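Botulinum neurotoxin type G (Clostridium botulinum, PDB 3MPP) binds the host neuronal cell surface through its receptor-binding domain, so that the toxin's protease light chain can be delivered into the cytosol. Local coordinates at residues A3-S8 / A22-G27; N33-G38 / P233-T238. The protein carries 4 engineered substitutions. All blocks are in the same frame, centred on the assembly; numbering follows the deposited sequence.

Contact 1 of 2, residues A3-S8 / A22-G27; sequences AILSLS and ATMNVG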
ATOM      1  N   ALA A   3       5.548 -23.157  -6.613  1.00 78.90           N
ATOM      2  CA  ALA A   3       6.581 -22.172  -6.909  1.00 69.72           C
ATOM      3  C   ALA A   3       7.918 -22.816  -7.277  1.00 73.96           C
ATOM      4  O   ALA A   3       8.479 -23.589  -6.502  1.00 78.15           O
ATOM      5  CB  ALA A   3       6.759 -21.222  -5.735  1.00 59.60           C
ATOM      6  N   ILE A   4       8.409 -22.491  -8.471  1.00 70.97           N
ATOM      7  CA  ILE A   4       9.756 -22.853  -8.904  1.00 75.58           C
ATOM      8  C   ILE A   4      10.807 -22.162  -8.043  1.00 73.65           C
ATOM      9  O   ILE A   4      11.886 -22.704  -7.798  1.00 78.74           O
ATOM     10  CB  ILE A   4      10.001 -22.409 -10.356  1.00 77.13           C
ATOM     11  CG1 ILE A   4       9.304 -23.342 -11.343  1.00 84.69           C
ATOM     12  CG2 ILE A   4      11.486 -22.351 -10.654  1.00 82.91           C
ATOM     13  CD1 ILE A   4       9.581 -22.975 -12.779  1.00 85.20           C
ATOM     14  N   LEU A   5      10.488 -20.950  -7.598  1.00 59.66           N
ATOM     15  CA  LEU A   5      11.426 -20.137  -6.840  1.00 47.56           C
ATOM     16  C   LEU A   5      10.625 -19.140  -6.012  1.00 54.74           C
ATOM     17  O   LEU A   5       9.653 -18.561  -6.501  1.00 53.71           O
ATOM     18  CB  LEU A   5      12.377 -19.403  -7.790  1.00 46.68           C
ATOM     19  CG  LEU A   5      13.224 -18.246  -7.227  1.00 55.63           C
ATOM     20  CD1 LEU A   5      14.284 -18.760  -6.262  1.00 60.47           C
ATOM     21  CD2 LEU A   5      13.875 -17.452  -8.344  1.00 56.89           C
ATOM     22  N   SER A   6      11.016 -18.958  -4.756  1.00 51.37           N
ATOM     23  CA  SER A   6      10.367 -17.968  -3.897  1.00 51.56           C
ATOM     24  C   SER A   6      11.396 -17.339  -2.971  1.00 54.68           C
ATOM     25  O   SER A   6      12.071 -18.037  -2.212  1.00 61.26           O
ATOM     26  CB  SER A   6       9.239 -18.603  -3.083  1.00 56.36           C
ATOM     27  OG  SER A   6       9.746 -19.465  -2.083  1.00 66.52           O
ATOM     28  N   LEU A   7      11.528 -16.021  -3.040  1.00 49.62           N
ATOM     29  CA  LEU A   7      12.502 -15.334  -2.208  1.00 46.06           C
ATOM     30  C   LEU A   7      11.883 -15.000  -0.857  1.00 52.56           C
ATOM     31  O   LEU A   7      10.797 -14.427  -0.779  1.00 48.30           O
ATOM     32  CB  LEU A   7      13.024 -14.065  -2.888  1.00 44.14           C
ATOM     33  CG  LEU A   7      13.813 -14.268  -4.192  1.00 55.33           C
ATOM     34  CD1 LEU A   7      14.463 -12.969  -4.680  1.00 49.19           C
ATOM     35  CD2 LEU A   7      14.859 -15.344  -4.009  1.00 55.93           C
ATOM     36  N   SER A   8      12.577 -15.378   0.207  1.00 51.66           N
ATOM     37  CA  SER A   8      12.178 -14.977   1.546  1.00 48.62           C
ATOM     38  C   SER A   8      13.406 -14.506   2.292  1.00 49.77           C
ATOM     39  O   SER A   8      14.496 -15.051   2.123  1.00 53.01           O
ATOM     40  CB  SER A   8      11.526 -16.134   2.298  1.00 55.16           C
ATOM     41  OG  SER A   8      10.379 -16.599   1.614  1.00 65.57           O
ATOM     42  N   ALA A  22      17.790 -22.647  -4.886  1.00 64.63           N
ATOM     43  CA  ALA A  22      18.440 -21.554  -5.589  1.00 64.79           C
ATOM     44  C   ALA A  22      19.460 -20.915  -4.651  1.00 66.66           C
ATOM     45  O   ALA A  22      19.227 -20.815  -3.445  1.00 64.86           O
ATOM     46  CB  ALA A  22      17.415 -20.525  -6.056  1.00 58.44           C
ATOM     47  N   THR A  23      20.598 -20.503  -5.199  1.00 62.42           N
ATOM     48  CA  THR A  23      21.631 -19.858  -4.396  1.00 66.36           C
ATOM     49  C   THR A  23      21.587 -18.343  -4.607  1.00 60.89           C
ATOM     50  O   THR A  23      21.487 -17.880  -5.739  1.00 62.47           O
ATOM     51  CB  THR A  23      23.027 -20.394  -4.756  1.00 69.08           C
ATOM     52  OG1 THR A  23      23.342 -20.037  -6.105  1.00 69.72           O
ATOM     53  CG2 THR A  23      23.072 -21.920  -4.615  1.00 70.70           C
ATOM     54  N   MET A  24      21.661 -17.580  -3.519  1.00 55.61           N
ATOM     55  CA  MET A  24      21.503 -16.127  -3.589  1.00 50.90           C
ATOM     56  C   MET A  24      22.804 -15.352  -3.395  1.00 49.67           C
ATOM     57  O   MET A  24      23.529 -15.567  -2.428  1.00 58.61           O
ATOM     58  CB  MET A  24      20.493 -15.650  -2.535  1.00 53.60           C
ATOM     59  CG  MET A  24      19.176 -16.407  -2.533  1.00 53.02           C
ATOM     60  SD  MET A  24      18.301 -16.187  -4.086  1.00 68.14           S
ATOM     61  CE  MET A  24      17.270 -17.651  -4.091  1.00284.71           C
ATOM     62  N   ASN A  25      23.097 -14.444  -4.318  1.00 46.03           N
ATOM     63  CA  ASN A  25      24.219 -13.519  -4.162  0.57 41.88           C
ATOM     64  C   ASN A  25      23.674 -12.101  -3.975  1.00 45.93           C
ATOM     65  O   ASN A  25      22.887 -11.623  -4.798  1.00 48.51           O
ATOM     66  CB  ASN A  25      25.145 -13.587  -5.377  0.57 42.87           C
ATOM     67  CG  ASN A  25      26.545 -13.070  -5.082  0.57 48.35           C
ATOM     68  OD1 ASN A  25      26.722 -12.085  -4.366  0.57 51.44           O
ATOM     69  ND2 ASN A  25      27.551 -13.739  -5.639  0.57 49.46           N
ATOM     70  N   VAL A  26      24.083 -11.436  -2.895  1.00 42.91           N
ATOM     71  CA  VAL A  26      23.537 -10.124  -2.535  1.00 41.36           C
ATOM     72  C   VAL A  26      24.617  -9.059  -2.411  1.00 45.78           C
ATOM     73  O   VAL A  26      25.566  -9.210  -1.635  1.00 43.21           O
ATOM     74  CB  VAL A  26      22.782 -10.182  -1.194  1.00 45.01           C
ATOM     75  CG1 VAL A  26      22.154  -8.837  -0.874  1.00 49.11           C
ATOM     76  CG2 VAL A  26      21.720 -11.281  -1.213  1.00 49.14           C
ATOM     77  N   GLY A  27      24.465  -7.978  -3.174  1.00 43.30           N
ATOM     78  CA  GLY A  27      25.406  -6.878  -3.128  1.00 37.48           C
ATOM     79  C   GLY A  27      25.361  -6.183  -1.788  1.00 39.04           C
ATOM     80  O   GLY A  27      24.468  -6.434  -0.985  1.00 46.81           O
TER
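The backbone N of A22, whose methyl group rests on L5, donates to OD2 of D16, while OD1 of the same carboxylate takes the N-H of S6. One acidic side chain from strand 13-16, which lies between them in sequence, thus ties the two segments together, although they share no direct hydrogen bond. Across the interface itself everything is apolar. A chi1 of 166° swings CG of L5 away from its own N and puts CD1 against CB of A22 at 3.6 Å. The same L5 methyl also meets CE of M24, at 3.9 Å, the two chains passing alongside and pointing opposite ways. M24 bends at chi2 (-63°), carrying its thioether out of 23-26 to L7. There CE lies 3.3 Å from L7 CD2, tighter than normal van der Waals contact, with SD of M24 3.5 Å from that same L7 methyl. L5 and L7 also reach I182 and F184 of strand 181-187, and so belong to the hydrophobic layer between the two sheets of the N-terminal subdomain. Strand 23-26 is an edge strand of its sheet within this chain. Shape and apolar contact therefore set the fit of 22-27 on 3-8, while direction-dependent bonds come from D16, which binds both backbones.

Contact 2 of 2, residues N33-G38 / P233-T238; sequences NDIGNG and PLRYDT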
ATOM      1  N   ASN A  33      14.359  -5.524   5.183  1.00 38.85           N
ATOM      2  CA  ASN A  33      13.690  -5.542   6.473  1.00 41.45           C
ATOM      3  C   ASN A  33      12.966  -6.872   6.618  1.00 43.66           C
ATOM      4  O   ASN A  33      12.752  -7.572   5.628  1.00 43.26           O
ATOM      5  CB  ASN A  33      12.755  -4.339   6.650  1.00 39.78           C
ATOM      6  CG  ASN A  33      11.564  -4.372   5.721  1.00 32.45           C
ATOM      7  OD1 ASN A  33      10.892  -5.391   5.589  1.00 36.81           O
ATOM      8  ND2 ASN A  33      11.291  -3.244   5.074  1.00 33.26           N
ATOM      9  N   ASP A  34      12.610  -7.234   7.847  1.00 45.38           N
ATOM     10  CA  ASP A  34      11.970  -8.521   8.093  1.00 44.67           C
ATOM     11  C   ASP A  34      10.446  -8.444   8.227  1.00 46.89           C
ATOM     12  O   ASP A  34       9.834  -9.313   8.849  1.00 47.15           O
ATOM     13  CB  ASP A  34      12.577  -9.186   9.334  1.00 59.83           C
ATOM     14  CG  ASP A  34      12.714  -8.224  10.508  1.00 70.43           C
ATOM     15  OD1 ASP A  34      11.811  -7.385  10.712  1.00 70.07           O
ATOM     16  OD2 ASP A  34      13.729  -8.310  11.234  1.00 78.42           O
ATOM     17  N   ILE A  35       9.830  -7.412   7.655  1.00 44.09           N
ATOM     18  CA  ILE A  35       8.369  -7.329   7.650  1.00 46.65           C
ATOM     19  C   ILE A  35       7.823  -8.435   6.761  1.00 46.34           C
ATOM     20  O   ILE A  35       8.270  -8.588   5.633  1.00 42.41           O
ATOM     21  CB  ILE A  35       7.874  -5.983   7.101  1.00 42.84           C
ATOM     22  CG1 ILE A  35       8.401  -4.827   7.961  1.00 40.02           C
ATOM     23  CG2 ILE A  35       6.347  -5.976   7.029  1.00 38.02           C
ATOM     24  CD1 ILE A  35       8.192  -3.440   7.328  1.00 35.52           C
ATOM     25  N   GLY A  36       6.865  -9.212   7.253  1.00 44.03           N
ATOM     26  CA  GLY A  36       6.390 -10.338   6.471  1.00 45.38           C
ATOM     27  C   GLY A  36       7.545 -11.306   6.272  1.00 47.06           C
ATOM     28  O   GLY A  36       8.082 -11.820   7.242  1.00 48.86           O
ATOM     29  N   ASN A  37       7.969 -11.545   5.039  1.00 59.71           N
ATOM     30  CA  ASN A  37       9.079 -12.477   4.871  1.00 72.18           C
ATOM     31  C   ASN A  37      10.030 -12.331   3.686  1.00 63.35           C
ATOM     32  O   ASN A  37      10.228 -13.305   2.968  1.00 72.05           O
ATOM     33  CB  ASN A  37       8.540 -13.909   4.866  1.00 84.29           C
ATOM     34  CG  ASN A  37       7.703 -14.206   3.639  1.00 81.71           C
ATOM     35  OD1 ASN A  37       7.627 -15.347   3.182  1.00 88.27           O
ATOM     36  ND2 ASN A  37       7.078 -13.171   3.089  1.00 63.74           N
ATOM     37  N   GLY A  38      10.635 -11.171   3.453  1.00 66.55           N
ATOM     38  CA  GLY A  38      10.342  -9.900   4.084  1.00 40.43           C
ATOM     39  C   GLY A  38      10.328  -8.894   2.926  1.00 37.19           C
ATOM     40  O   GLY A  38       9.586  -9.082   1.969  1.00 41.88           O
ATOM     41  N   PRO A 233       2.794  -2.696   7.707  1.00 24.17           N
ATOM     42  CA  PRO A 233       2.095  -2.872   8.988  1.00 22.88           C
ATOM     43  C   PRO A 233       1.854  -1.554   9.737  1.00 21.20           C
ATOM     44  O   PRO A 233       2.709  -0.669   9.782  1.00 24.30           O
ATOM     45  CB  PRO A 233       3.048  -3.760   9.788  1.00 26.23           C
ATOM     46  CG  PRO A 233       3.757  -4.583   8.707  1.00 29.39           C
ATOM     47  CD  PRO A 233       3.944  -3.611   7.560  1.00 27.45           C
ATOM     48  N   LEU A 234       0.669  -1.447  10.322  1.00 22.53           N
ATOM     49  CA  LEU A 234       0.309  -0.315  11.161  1.00 28.80           C
ATOM     50  C   LEU A 234       1.055  -0.439  12.494  1.00 25.23           C
ATOM     51  O   LEU A 234       1.139  -1.529  13.044  1.00 23.46           O
ATOM     52  CB  LEU A 234      -1.200  -0.347  11.415  1.00 23.06           C
ATOM     53  CG  LEU A 234      -1.846   0.912  11.996  1.00 25.75           C
ATOM     54  CD1 LEU A 234      -1.696   2.112  11.055  1.00 18.69           C
ATOM     55  CD2 LEU A 234      -3.315   0.630  12.299  1.00 21.24           C
ATOM     56  N   ARG A 235       1.557   0.673  13.027  1.00 21.52           N
ATOM     57  CA  ARG A 235       2.357   0.626  14.258  1.00 26.91           C
ATOM     58  C   ARG A 235       1.938   1.598  15.360  1.00 26.97           C
ATOM     59  O   ARG A 235       1.382   2.661  15.096  1.00 21.72           O
ATOM     60  CB  ARG A 235       3.838   0.833  13.922  1.00 32.02           C
ATOM     61  CG  ARG A 235       4.381  -0.320  13.077  1.00 37.31           C
ATOM     62  CD  ARG A 235       5.859  -0.260  12.777  1.00 41.32           C
ATOM     63  NE  ARG A 235       6.182  -1.256  11.751  1.00 37.32           N
ATOM     64  CZ  ARG A 235       6.714  -2.449  11.998  1.00 43.62           C
ATOM     65  NH1 ARG A 235       7.016  -2.805  13.240  1.00 44.22           N
ATOM     66  NH2 ARG A 235       6.960  -3.283  10.999  1.00 42.06           N
ATOM     67  N   TYR A 236       2.246   1.225  16.599  1.00 24.79           N
ATOM     68  CA  TYR A 236       2.070   2.105  17.744  1.00 25.34           C
ATOM     69  C   TYR A 236       3.158   3.168  17.744  1.00 27.39           C
ATOM     70  O   TYR A 236       4.185   3.001  17.102  1.00 26.31           O
ATOM     71  CB  TYR A 236       2.172   1.305  19.038  1.00 26.16           C
ATOM     72  CG  TYR A 236       0.999   0.400  19.281  1.00 27.18           C
ATOM     73  CD1 TYR A 236      -0.209   0.923  19.733  1.00 23.67           C
ATOM     74  CD2 TYR A 236       1.091  -0.976  19.058  1.00 28.02           C
ATOM     75  CE1 TYR A 236      -1.301   0.107  19.954  1.00 23.73           C
ATOM     76  CE2 TYR A 236      -0.005  -1.810  19.279  1.00 28.39           C
ATOM     77  CZ  TYR A 236      -1.206  -1.245  19.733  1.00 29.35           C
ATOM     78  OH  TYR A 236      -2.317  -2.025  19.979  1.00 26.91           O
ATOM     79  N   ASP A 237       2.931   4.252  18.475  1.00 26.30           N
ATOM     80  CA  ASP A 237       3.971   5.242  18.719  1.00 24.46           C
ATOM     81  C   ASP A 237       4.527   5.855  17.438  1.00 23.93           C
ATOM     82  O   ASP A 237       5.692   6.253  17.388  1.00 27.40           O
ATOM     83  CB  ASP A 237       5.110   4.623  19.549  1.00 31.61           C
ATOM     84  CG  ASP A 237       4.642   4.110  20.910  1.00 40.99           C
ATOM     85  OD1 ASP A 237       3.549   4.506  21.375  1.00 38.23           O
ATOM     86  OD2 ASP A 237       5.377   3.310  21.518  1.00 42.77           O
ATOM     87  N   THR A 238       3.691   5.948  16.410  1.00 23.21           N
ATOM     88  CA  THR A 238       4.109   6.464  15.110  1.00 21.39           C
ATOM     89  C   THR A 238       3.152   7.565  14.653  1.00 21.96           C
ATOM     90  O   THR A 238       1.927   7.397  14.710  1.00 21.24           O
ATOM     91  CB  THR A 238       4.085   5.324  14.066  1.00 20.94           C
ATOM     92  OG1 THR A 238       4.963   4.280  14.500  1.00 22.99           O
ATOM     93  CG2 THR A 238       4.480   5.818  12.645  1.00 23.91           C
TER
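I35 sits over two neighbours of the other segment at once, its two branches parted between P233 and R235. CG2 is the branch turned to the proline: it lies 3.4 Å from CG of P233 and 3.4 Å from CD of P233, both closer than usual carbon-carbon contact, so this methyl is pressed on the ring edge formed by those two methylenes. The other branch goes to the arginine. With chi1 at -60°, CG1 stands beside the backbone N of I35 while CG2 is anti to it, and this split allows a single residue to serve both partners. R235 runs extended from CG to NE, bringing the end of its guanidinium to the isoleucine. NH2 of R235 is 3.7 Å from CG1 of I35 and 3.9 Å from CD1 of I35, and CG1 lies near the guanidinium plane, at its edge, so the group does not stack its face on the aliphatic chain.

The loop that presents I35 is shaped by an Asx turn, in which N33 OD1 accepts from I35 N at 3.1 Å, the donor tilted 31° from the carbonyl plane. The carboxylate of D34 is not in contact with the arginine, its OD1 remaining 6.4 Å from R235 NH2, but it could add a weak long-range attraction. P233 and R235 also touch I301 of their own subdomain. Small and only partly apolar, the contact lies at the surface where the loop between strands 30-33 and 39-43 of the jelly-roll N-RBD meets the segment leading into the first strand of the beta-trefoil C-RBD, an interface that belongs to the two-subdomain architecture of clostridial neurotoxin receptor-binding domains.

Overall arrangement
Contact 1 is partly buried and lies within a single subdomain, joining strands of the two N-RBD sheets, whereas contact 2 is a surface meeting of loops from N-RBD and C-RBD. Neither has a hydrogen bond across; contact 1 is wholly apolar, contact 2 partly so. They differ in what surrounds those touches: methyls and a thioether meet at the margin of the layer between the sheets in the first, while the second brings a charged group to an aliphatic side chain. Their centres are about 22 Å apart, yet 3-8 and 33-38 adjoin, where S8 touches N37, a poorly ordered residue. Strand 3-10 extends from the sandwich interior toward the loop that faces C-RBD.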